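Local coordinates for 2,3-dihydroxy-2,3-dihydrophenylpropionate dehydrogenase (Pseudomonas sp. MC1, PDB 5XTF), which catalyses the NAD+-dependent oxidation of naphthalene cis-dihydrodiol to 1,2-dihydroxynaphthalene in the breakdown of aromatic hydrocarbons, at residues Val26-Ala31 with Cys100-Ala105; Ser51-Asn56 with Gly76-His81; Glu72-Asp77 with Glu85-Gln90; Ile131-Tyr136 with Lys176-Gly181. All blocks are in the same frame, centred on the assembly; numbering follows the deposited sequence.

The four contacts illustrate how a Rossmann fold builds a cofactor site from strand ends, the turns after them and a helix. Contacts 1, 2 and 3 share one parallel sheet. S27 OG of contact 1 lies 2.8 Å from S51 OG of contact 2, probably hydrogen-bonded, and V54 N of contact 2 lies 2.9 Å from V74 O of contact 3, likewise. Contacts 2 and 3, centres about 7 Å apart, share G76 and D77. Contact 4 pairs two helices: its Y136 OH comes within 3.3 Å of A103 O in contact 1, its centre about 20 Å from that of contact 3. N104, D77, V78 and K176 belong to the NAD+ site, empty in this chain.

Contact 1 of 4, residues Val26-Ala31 with Cys100-Ala105; sequences VSITGA and CFIANA
The phenyl ring of F101 is approached obliquely by two groups of residues 26-31, the carbonyl oxygen of S27 and the CG2 methyl of T29, the latter 3.7 Å from F101 CZ. The other flat group, the carboxamide of N104, offers its ND2 to T29 O in a weak hydrogen bond, while its OD1 is engaged by T157. T29 is the hub. Its OG1 is turned between the backbone N and the carbonyl carbon (chi1 79°), and there it accepts two backbone N-H groups. N104 N lies 3.0 Å from T29 OG1 in an almost straight bond (177°). A105 N lies 3.1 Å from T29 OG1. An alanine here would probably leave both N-H groups without their acceptor and open a gap beside F101. G30 follows with a positive phi, and a CB on it would clash with A105 CA. Before this turn the chains run as parallel strands, joined by S27 N to C100 O, I102 N to S27 O (2.9 Å) and T29 N to I102 O. V26, I28, C100 and I102 line one face of the sheet, with V26 CG2 3.9 Å from I102 CD1 and F43 of helix 34-46 packing on both residues. S27 and F101 lie on the opposite face, toward L87 of helix 81-95. The whole is the switch point of a Rossmann fold, where T29 opens the glycine-rich TGxxxGxG motif of short-chain dehydrogenases, and N104 and A105 begin the NAG motif; N104 contacts NAD+ when the cofactor is bound.

Contact 2 of 4, residues Ser51-Asn56 with Gly76-His81; sequences SALVRN and GDVRDH
In L53, chi1 (178°) sends CG anti to the backbone N, and chi2 (55°) then sets the branch from which CD2 meets V78 CG2, itself anti to its backbone N, at 3.9 Å, the two side chains crossing obliquely. This is the C-terminal end of the parallel sheet of a Rossmann fold, where strand 49-54 ends beside the turn that follows strand 72-75, and D77 and V78 of that turn bind NAD+. The other leucine methyl, CD1, rests against the backbone of G76, 4.0 Å from its N. An alanine in place of L53 would probably open a gap between strand and turn, leaving V78 CG2 without its leucine neighbour and G76 without the methyl against its backbone. The backbones are tied by one hydrogen bond, G76 N to V54 O at 2.8 Å, which carries the strand pairing one residue past the end of strand 72-75. G76 then takes backbone angles at which any CB would collide with the carbonyl oxygen of the residue before, a conformation that suits glycine. Beyond it D77 to D80 form a type I turn, closed by D80 N to D77 O, and D80 caps helix 81-95. D77 OD1 accepts the backbone N of R79 at 2.8 Å, an Asx turn. The same carboxylate is gripped side-on by the guanidinium: R79 NE lies 3.3 Å from D77 OD1 with the oxygen in its plane, and R79 NH2 reaches the syn lone pair of D77 OD2 at 3.0 Å, the oxygen tilted 22° from the guanidinium plane.

Contact 3 of 4, residues Glu72-Asp77 with Glu85-Gln90; sequences EIVVGD and EKLIKQ
The helical turn that presents K86, L87 and Q90 to E72 and V74 is held by short backbone hydrogen bonds, K89 N to E85 O at 2.7 Å and Q90 N to K86 O at 2.8 Å. Across the contact, E72 and Q90 pass each other at about a right angle, with E72 CG 3.7 Å from Q90 CB. A bend at chi2 (62°) folds the end of E72 back from an extended course, the carboxylate and amide planes standing 73° apart. The firm polar partner of E72 is R94, further along the same helix, in a salt bridge through OE1. V74 fills the middle of the interface with both methyls. Its CG1 touches the aliphatic part of K86, 4.0 Å from CE, while CG2 lies 3.8 Å from L87 CA and 3.7 Å from Q90 CD. Strand and helix run nearly antiparallel, at 164° with axes 8.5 Å apart, as expected of a strand and its following helix in a Rossmann fold. Strand 72-75 is an outermost strand of the sheet within this chain and pairs with strand 49-54; I73 and V75 face helix 57-67 on its other side, and I88 turns toward helix 118-150.

Contact 4 of 4, residues Ile131-Tyr136 with Lys176-Gly181; sequences INVKSY and KHAVLG
N132 meets helix 176-181 chiefly through its backbone oxygen. N132 O accepts a hydrogen bond from a water at 2.8 Å; the same water also lies by K176 NZ, at a distance short enough to be treated with caution, and so probably bridges the two helices. The same oxygen packs against V179 CG2 at 3.4 Å and sits 3.7 Å above one face of the Y136 ring, over its centre. The carboxamide of N132 is used on other partners, OD1 by the backbone N of I107 and ND2 by S175. V133 follows within a wider, pi-type turn; its CG2 methyl touches A178 CB at 3.9 Å, close to the second subunit, where F125 packs on V133 and A178 meets its own counterpart. S135 OG turns back to I131 O, 2.8 Å away, within the helix. A chi1 of -77° puts CG of Y136 anti to its carbonyl carbon, on the side of helix 176-181, and the ring presents its edge to V179, whose CG1 lies near the ring plane, 3.9 Å from CE2. Y136 OH is hydrogen-bonded to T157 O, and K176 NZ to A158 O. The two segments run roughly the same way, their directions 30° apart and their axes 9.0 Å apart. K176 binds NAD+, and an asparagine carbonyl linked through water to this lysine is the arrangement of the proton relay in classical short-chain dehydrogenases, consistent with the same role here.

Contact 1 of 4, residues Val26-Ala31 with Cys100-Ala105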
# COMPACT_ATOMS: atom_id res chain seq x y z
N VAL B 26 2.50 -5.69 30.98
CA VAL B 26 3.12 -5.62 29.66
C VAL B 26 4.56 -6.10 29.75
O VAL B 26 5.26 -5.83 30.73
CB VAL B 26 3.07 -4.20 29.07
CG1 VAL B 26 3.82 -3.21 29.95
CG2 VAL B 26 3.63 -4.18 27.65
N SER B 27 5.02 -6.79 28.70
CA SER B 27 6.39 -7.27 28.63
C SER B 27 7.07 -6.74 27.37
O SER B 27 6.53 -6.92 26.27
CB SER B 27 6.41 -8.79 28.65
OG SER B 27 7.74 -9.22 28.64
N ILE B 28 8.25 -6.16 27.52
CA ILE B 28 8.90 -5.33 26.49
C ILE B 28 10.31 -5.87 26.22
O ILE B 28 11.14 -5.88 27.13
CB ILE B 28 8.97 -3.86 26.95
CG1 ILE B 28 7.58 -3.37 27.37
CG2 ILE B 28 9.63 -2.97 25.90
CD1 ILE B 28 7.56 -2.05 28.13
N THR B 29 10.59 -6.29 24.98
CA THR B 29 11.98 -6.55 24.58
C THR B 29 12.64 -5.26 24.06
O THR B 29 11.98 -4.25 23.80
CB THR B 29 12.10 -7.63 23.50
OG1 THR B 29 11.78 -7.06 22.21
CG2 THR B 29 11.20 -8.83 23.78
N GLY B 30 13.96 -5.30 23.89
CA GLY B 30 14.69 -4.10 23.52
C GLY B 30 14.51 -2.94 24.49
O GLY B 30 14.42 -1.79 24.06
N ALA B 31 14.49 -3.22 25.79
CA ALA B 31 13.98 -2.26 26.77
C ALA B 31 15.06 -1.40 27.44
O ALA B 31 14.71 -0.53 28.25
CB ALA B 31 13.18 -3.00 27.84
N CYS B 100 -0.00 -7.84 27.39
CA CYS B 100 0.51 -7.30 26.15
C CYS B 100 1.97 -7.68 26.01
O CYS B 100 2.72 -7.64 26.99
CB CYS B 100 0.36 -5.77 26.10
SG CYS B 100 0.87 -5.00 24.51
N PHE B 101 2.36 -8.09 24.81
CA PHE B 101 3.76 -8.36 24.50
C PHE B 101 4.20 -7.39 23.41
O PHE B 101 3.57 -7.31 22.34
CB PHE B 101 3.99 -9.80 24.03
CG PHE B 101 5.41 -10.07 23.62
CD1 PHE B 101 6.41 -10.16 24.58
CD2 PHE B 101 5.76 -10.23 22.30
CE1 PHE B 101 7.73 -10.40 24.22
CE2 PHE B 101 7.08 -10.48 21.94
CZ PHE B 101 8.06 -10.56 22.90
N ILE B 102 5.27 -6.64 23.68
CA ILE B 102 5.82 -5.66 22.75
C ILE B 102 7.17 -6.18 22.29
O ILE B 102 8.13 -6.22 23.07
CB ILE B 102 5.97 -4.27 23.39
CG1 ILE B 102 4.62 -3.75 23.87
CG2 ILE B 102 6.62 -3.32 22.40
CD1 ILE B 102 4.68 -2.34 24.41
N ALA B 103 7.24 -6.60 21.03
CA ALA B 103 8.47 -7.06 20.43
C ALA B 103 9.11 -5.87 19.75
O ALA B 103 8.57 -5.34 18.77
CB ALA B 103 8.20 -8.19 19.45
N ASN B 104 10.26 -5.43 20.26
CA ASN B 104 10.83 -4.15 19.87
C ASN B 104 12.33 -4.18 19.66
O ASN B 104 12.85 -3.27 19.01
CB ASN B 104 10.49 -3.08 20.93
CG ASN B 104 11.32 -1.82 20.80
OD1 ASN B 104 11.20 -1.07 19.82
ND2 ASN B 104 12.18 -1.57 21.79
N ALA B 105 13.06 -5.16 20.19
CA ALA B 105 14.50 -5.18 20.01
C ALA B 105 14.84 -5.17 18.52
O ALA B 105 14.24 -5.92 17.74
CB ALA B 105 15.11 -6.40 20.72

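Contact 2 of 4, residues Ser51-Asn56 with Gly76-His81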
# COMPACT_ATOMS: atom_id res chain seq x y z
N SER B 51 7.41 -5.93 32.70
CA SER B 51 8.63 -6.71 32.63
C SER B 51 9.39 -6.33 31.37
O SER B 51 8.82 -5.82 30.39
CB SER B 51 8.36 -8.22 32.64
OG SER B 51 8.01 -8.66 31.36
N ALA B 52 10.69 -6.59 31.39
CA ALA B 52 11.58 -5.97 30.42
C ALA B 52 12.75 -6.89 30.16
O ALA B 52 13.36 -7.41 31.10
CB ALA B 52 12.07 -4.61 30.92
N LEU B 53 13.06 -7.08 28.88
CA LEU B 53 14.22 -7.83 28.44
C LEU B 53 15.27 -6.85 27.96
O LEU B 53 15.00 -6.00 27.12
CB LEU B 53 13.86 -8.81 27.33
CG LEU B 53 15.05 -9.58 26.79
CD1 LEU B 53 15.77 -10.30 27.91
CD2 LEU B 53 14.62 -10.57 25.70
N VAL B 54 16.48 -6.99 28.49
CA VAL B 54 17.54 -6.01 28.32
C VAL B 54 18.81 -6.75 27.93
O VAL B 54 18.98 -7.92 28.26
CB VAL B 54 17.69 -5.21 29.62
CG1 VAL B 54 18.60 -5.90 30.64
CG2 VAL B 54 18.14 -3.89 29.31
N ARG B 55 19.71 -6.06 27.19
CA ARG B 55 20.87 -6.75 26.61
C ARG B 55 22.00 -7.00 27.60
O ARG B 55 22.75 -7.97 27.43
CB ARG B 55 21.49 -5.99 25.43
CG ARG B 55 20.66 -5.84 24.18
CD ARG B 55 20.47 -4.36 23.81
NE ARG B 55 19.58 -3.64 24.72
CZ ARG B 55 18.29 -3.87 24.84
NH1 ARG B 55 17.69 -4.81 24.13
NH2 ARG B 55 17.57 -3.19 25.67
N ASN B 56 22.21 -6.13 28.58
CA ASN B 56 23.35 -6.32 29.46
C ASN B 56 23.05 -5.74 30.83
O ASN B 56 21.98 -5.19 31.10
CB ASN B 56 24.61 -5.73 28.84
CG ASN B 56 24.48 -4.25 28.56
OD1 ASN B 56 23.90 -3.51 29.36
ND2 ASN B 56 25.01 -3.82 27.43
N GLY B 76 19.71 -10.60 28.68
CA GLY B 76 20.12 -11.62 27.74
C GLY B 76 19.78 -11.24 26.31
O GLY B 76 19.40 -10.11 26.01
N ASP B 77 19.91 -12.24 25.44
CA ASP B 77 19.88 -12.05 23.99
C ASP B 77 18.53 -12.53 23.44
O ASP B 77 18.14 -13.68 23.66
CB ASP B 77 21.03 -12.82 23.34
CG ASP B 77 21.20 -12.49 21.89
OD1 ASP B 77 20.20 -12.25 21.18
OD2 ASP B 77 22.36 -12.48 21.44
N VAL B 78 17.84 -11.63 22.73
CA VAL B 78 16.50 -11.95 22.23
C VAL B 78 16.55 -13.04 21.14
O VAL B 78 15.55 -13.74 20.92
CB VAL B 78 15.82 -10.64 21.76
CG1 VAL B 78 16.29 -10.24 20.39
CG2 VAL B 78 14.31 -10.76 21.81
N ARG B 79 17.70 -13.25 20.51
CA ARG B 79 17.85 -14.33 19.53
C ARG B 79 17.87 -15.71 20.15
O ARG B 79 17.91 -16.68 19.41
CB ARG B 79 19.13 -14.15 18.73
CG ARG B 79 19.09 -12.99 17.80
CD ARG B 79 20.45 -12.81 17.17
NE ARG B 79 21.43 -12.34 18.14
CZ ARG B 79 22.70 -12.10 17.83
NH1 ARG B 79 23.13 -12.31 16.58
NH2 ARG B 79 23.54 -11.67 18.76
N ASP B 80 17.83 -15.82 21.47
CA ASP B 80 17.85 -17.11 22.15
C ASP B 80 16.44 -17.38 22.69
O ASP B 80 15.94 -16.62 23.53
CB ASP B 80 18.90 -17.08 23.26
CG ASP B 80 18.91 -18.34 24.10
OD1 ASP B 80 18.48 -18.25 25.29
OD2 ASP B 80 19.36 -19.40 23.60
N HIS B 81 15.82 -18.46 22.20
CA HIS B 81 14.41 -18.71 22.51
C HIS B 81 14.19 -18.88 24.01
O HIS B 81 13.24 -18.31 24.56
CB HIS B 81 13.92 -19.94 21.74
CG HIS B 81 12.46 -20.20 21.92
ND1 HIS B 81 11.50 -19.27 21.59
CD2 HIS B 81 11.79 -21.28 22.42
CE1 HIS B 81 10.30 -19.76 21.87
NE2 HIS B 81 10.45 -20.97 22.37

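Contact 3 of 4, residues Glu72-Asp77 with Glu85-Gln90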
# COMPACT_ATOMS: atom_id res chain seq x y z
N GLU B 72 10.22 -6.48 36.58
CA GLU B 72 10.83 -7.78 36.43
C GLU B 72 11.75 -7.66 35.23
O GLU B 72 11.31 -7.26 34.15
CB GLU B 72 9.77 -8.86 36.22
CG GLU B 72 10.27 -10.28 36.38
CD GLU B 72 10.78 -10.57 37.80
OE1 GLU B 72 10.21 -10.02 38.78
OE2 GLU B 72 11.74 -11.35 37.93
N ILE B 73 13.03 -7.97 35.42
CA ILE B 73 14.04 -7.71 34.40
C ILE B 73 14.78 -9.01 34.11
O ILE B 73 15.17 -9.73 35.03
CB ILE B 73 15.02 -6.60 34.84
CG1 ILE B 73 14.26 -5.31 35.13
CG2 ILE B 73 16.11 -6.38 33.78
CD1 ILE B 73 15.11 -4.19 35.74
N VAL B 74 14.94 -9.31 32.83
CA VAL B 74 15.77 -10.41 32.36
C VAL B 74 16.85 -9.80 31.48
O VAL B 74 16.55 -8.96 30.61
CB VAL B 74 14.95 -11.45 31.57
CG1 VAL B 74 15.87 -12.46 30.93
CG2 VAL B 74 13.93 -12.13 32.46
N VAL B 75 18.11 -10.18 31.72
CA VAL B 75 19.24 -9.75 30.92
C VAL B 75 19.61 -10.88 29.98
O VAL B 75 19.83 -12.01 30.44
CB VAL B 75 20.45 -9.38 31.80
CG1 VAL B 75 21.65 -9.08 30.91
CG2 VAL B 75 20.13 -8.22 32.75
N GLY B 76 19.71 -10.60 28.68
CA GLY B 76 20.12 -11.62 27.74
C GLY B 76 19.78 -11.24 26.31
O GLY B 76 19.40 -10.11 26.01
N ASP B 77 19.91 -12.24 25.44
CA ASP B 77 19.88 -12.05 23.99
C ASP B 77 18.53 -12.53 23.44
O ASP B 77 18.14 -13.68 23.66
CB ASP B 77 21.03 -12.82 23.34
CG ASP B 77 21.20 -12.49 21.89
OD1 ASP B 77 20.20 -12.25 21.18
OD2 ASP B 77 22.36 -12.48 21.44
N GLU B 85 11.37 -17.33 26.64
CA GLU B 85 10.56 -18.10 27.58
C GLU B 85 10.80 -17.64 29.02
O GLU B 85 9.85 -17.47 29.80
CB GLU B 85 10.89 -19.58 27.42
CG GLU B 85 10.40 -20.15 26.09
CD GLU B 85 10.90 -21.56 25.81
OE1 GLU B 85 12.04 -21.89 26.24
OE2 GLU B 85 10.15 -22.33 25.19
N LYS B 86 12.06 -17.38 29.37
CA LYS B 86 12.40 -16.90 30.70
C LYS B 86 11.70 -15.58 31.00
O LYS B 86 11.07 -15.42 32.06
CB LYS B 86 13.91 -16.77 30.82
CG LYS B 86 14.46 -16.48 32.20
CD LYS B 86 15.99 -16.54 32.10
CE LYS B 86 16.70 -15.66 33.11
NZ LYS B 86 15.91 -15.57 34.34
N LEU B 87 11.77 -14.63 30.06
CA LEU B 87 11.07 -13.35 30.21
C LEU B 87 9.60 -13.56 30.53
O LEU B 87 9.07 -13.00 31.50
CB LEU B 87 11.22 -12.52 28.94
CG LEU B 87 10.55 -11.14 28.91
CD1 LEU B 87 11.32 -10.18 29.74
CD2 LEU B 87 10.43 -10.61 27.46
N ILE B 88 8.92 -14.39 29.73
CA ILE B 88 7.52 -14.66 30.00
C ILE B 88 7.35 -15.33 31.36
O ILE B 88 6.53 -14.91 32.18
CB ILE B 88 6.90 -15.50 28.87
CG1 ILE B 88 7.11 -14.81 27.52
CG2 ILE B 88 5.42 -15.76 29.15
CD1 ILE B 88 6.72 -13.33 27.50
N LYS B 89 8.11 -16.40 31.61
CA LYS B 89 7.92 -17.17 32.84
C LYS B 89 8.07 -16.29 34.07
O LYS B 89 7.24 -16.33 34.99
CB LYS B 89 8.89 -18.35 32.88
CG LYS B 89 8.59 -19.33 34.00
CD LYS B 89 9.63 -20.45 34.10
CE LYS B 89 9.10 -21.61 34.93
NZ LYS B 89 8.53 -21.17 36.25
N GLN B 90 9.10 -15.44 34.10
CA GLN B 90 9.26 -14.53 35.23
C GLN B 90 8.11 -13.54 35.31
O GLN B 90 7.71 -13.14 36.42
CB GLN B 90 10.57 -13.76 35.11
CG GLN B 90 11.81 -14.56 35.45
CD GLN B 90 13.00 -13.67 35.73
OE1 GLN B 90 12.86 -12.48 36.02
NE2 GLN B 90 14.18 -14.25 35.72

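Contact 4 of 4, residues Ile131-Tyr136 with Lys176-Gly181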
# COMPACT_ATOMS: atom_id res chain seq x y z
N ILE B 131 17.37 -10.95 14.45
CA ILE B 131 16.95 -9.99 15.46
C ILE B 131 15.66 -9.28 15.08
O ILE B 131 14.74 -9.16 15.89
CB ILE B 131 18.06 -8.96 15.73
CG1 ILE B 131 19.28 -9.62 16.36
CG2 ILE B 131 17.54 -7.85 16.61
CD1 ILE B 131 20.48 -8.69 16.45
N ASN B 132 15.60 -8.75 13.86
CA ASN B 132 14.46 -7.94 13.46
C ASN B 132 13.24 -8.76 13.07
O ASN B 132 12.15 -8.19 13.00
CB ASN B 132 14.82 -7.03 12.28
CG ASN B 132 15.90 -6.05 12.63
OD1 ASN B 132 16.25 -5.87 13.80
ND2 ASN B 132 16.42 -5.37 11.63
N VAL B 133 13.38 -10.06 12.83
CA VAL B 133 12.25 -10.87 12.38
C VAL B 133 12.12 -12.16 13.16
O VAL B 133 11.09 -12.41 13.79
CB VAL B 133 12.35 -11.18 10.87
CG1 VAL B 133 11.12 -11.98 10.42
CG2 VAL B 133 12.50 -9.89 10.05
N LYS B 134 13.15 -13.01 13.13
CA LYS B 134 13.02 -14.32 13.76
C LYS B 134 12.73 -14.20 15.25
O LYS B 134 11.89 -14.93 15.80
CB LYS B 134 14.28 -15.16 13.52
CG LYS B 134 13.98 -16.62 13.74
CD LYS B 134 15.22 -17.51 13.75
CE LYS B 134 14.78 -18.97 13.96
NZ LYS B 134 15.90 -19.95 13.83
N SER B 135 13.39 -13.27 15.93
CA SER B 135 13.15 -13.17 17.36
C SER B 135 11.80 -12.52 17.69
O SER B 135 11.32 -12.68 18.81
CB SER B 135 14.30 -12.43 18.04
OG SER B 135 14.17 -11.04 17.82
N TYR B 136 11.17 -11.82 16.74
CA TYR B 136 9.75 -11.47 16.93
C TYR B 136 8.89 -12.73 16.96
O TYR B 136 8.03 -12.89 17.83
CB TYR B 136 9.26 -10.53 15.84
CG TYR B 136 9.66 -9.07 15.98
CD1 TYR B 136 10.63 -8.67 16.91
CD2 TYR B 136 9.07 -8.10 15.19
CE1 TYR B 136 10.98 -7.32 17.02
CE2 TYR B 136 9.42 -6.77 15.28
CZ TYR B 136 10.37 -6.39 16.19
OH TYR B 136 10.67 -5.06 16.24
N LYS B 176 12.36 -5.11 7.71
CA LYS B 176 11.25 -4.30 8.19
C LYS B 176 9.99 -4.51 7.36
O LYS B 176 8.88 -4.37 7.89
CB LYS B 176 11.68 -2.84 8.23
CG LYS B 176 12.67 -2.59 9.41
CD LYS B 176 12.02 -2.98 10.76
CE LYS B 176 12.90 -2.61 11.94
NZ LYS B 176 12.21 -2.93 13.23
N HIS B 177 10.13 -4.86 6.08
CA HIS B 177 8.94 -5.27 5.33
C HIS B 177 8.41 -6.61 5.81
O HIS B 177 7.19 -6.82 5.87
CB HIS B 177 9.25 -5.32 3.84
CG HIS B 177 9.16 -3.99 3.17
ND1 HIS B 177 10.12 -3.01 3.34
CD2 HIS B 177 8.22 -3.47 2.34
CE1 HIS B 177 9.77 -1.94 2.64
NE2 HIS B 177 8.63 -2.20 2.02
N ALA B 178 9.30 -7.54 6.17
CA ALA B 178 8.82 -8.81 6.71
C ALA B 178 7.97 -8.59 7.97
O ALA B 178 6.96 -9.28 8.16
CB ALA B 178 10.01 -9.74 6.99
N VAL B 179 8.32 -7.60 8.80
CA VAL B 179 7.51 -7.34 10.00
C VAL B 179 6.09 -6.93 9.62
O VAL B 179 5.12 -7.43 10.20
CB VAL B 179 8.18 -6.27 10.90
CG1 VAL B 179 7.33 -6.02 12.11
CG2 VAL B 179 9.58 -6.74 11.34
N LEU B 180 5.94 -6.08 8.60
CA LEU B 180 4.60 -5.79 8.07
C LEU B 180 3.87 -7.06 7.71
O LEU B 180 2.66 -7.16 7.91
CB LEU B 180 4.68 -4.91 6.83
CG LEU B 180 5.27 -3.53 6.96
CD1 LEU B 180 4.99 -2.80 5.65
CD2 LEU B 180 4.68 -2.79 8.14
N GLY B 181 4.58 -8.03 7.14
CA GLY B 181 3.94 -9.27 6.77
C GLY B 181 3.46 -10.05 7.98
O GLY B 181 2.34 -10.57 7.98
O HOH W 1 12.11 -5.42 13.44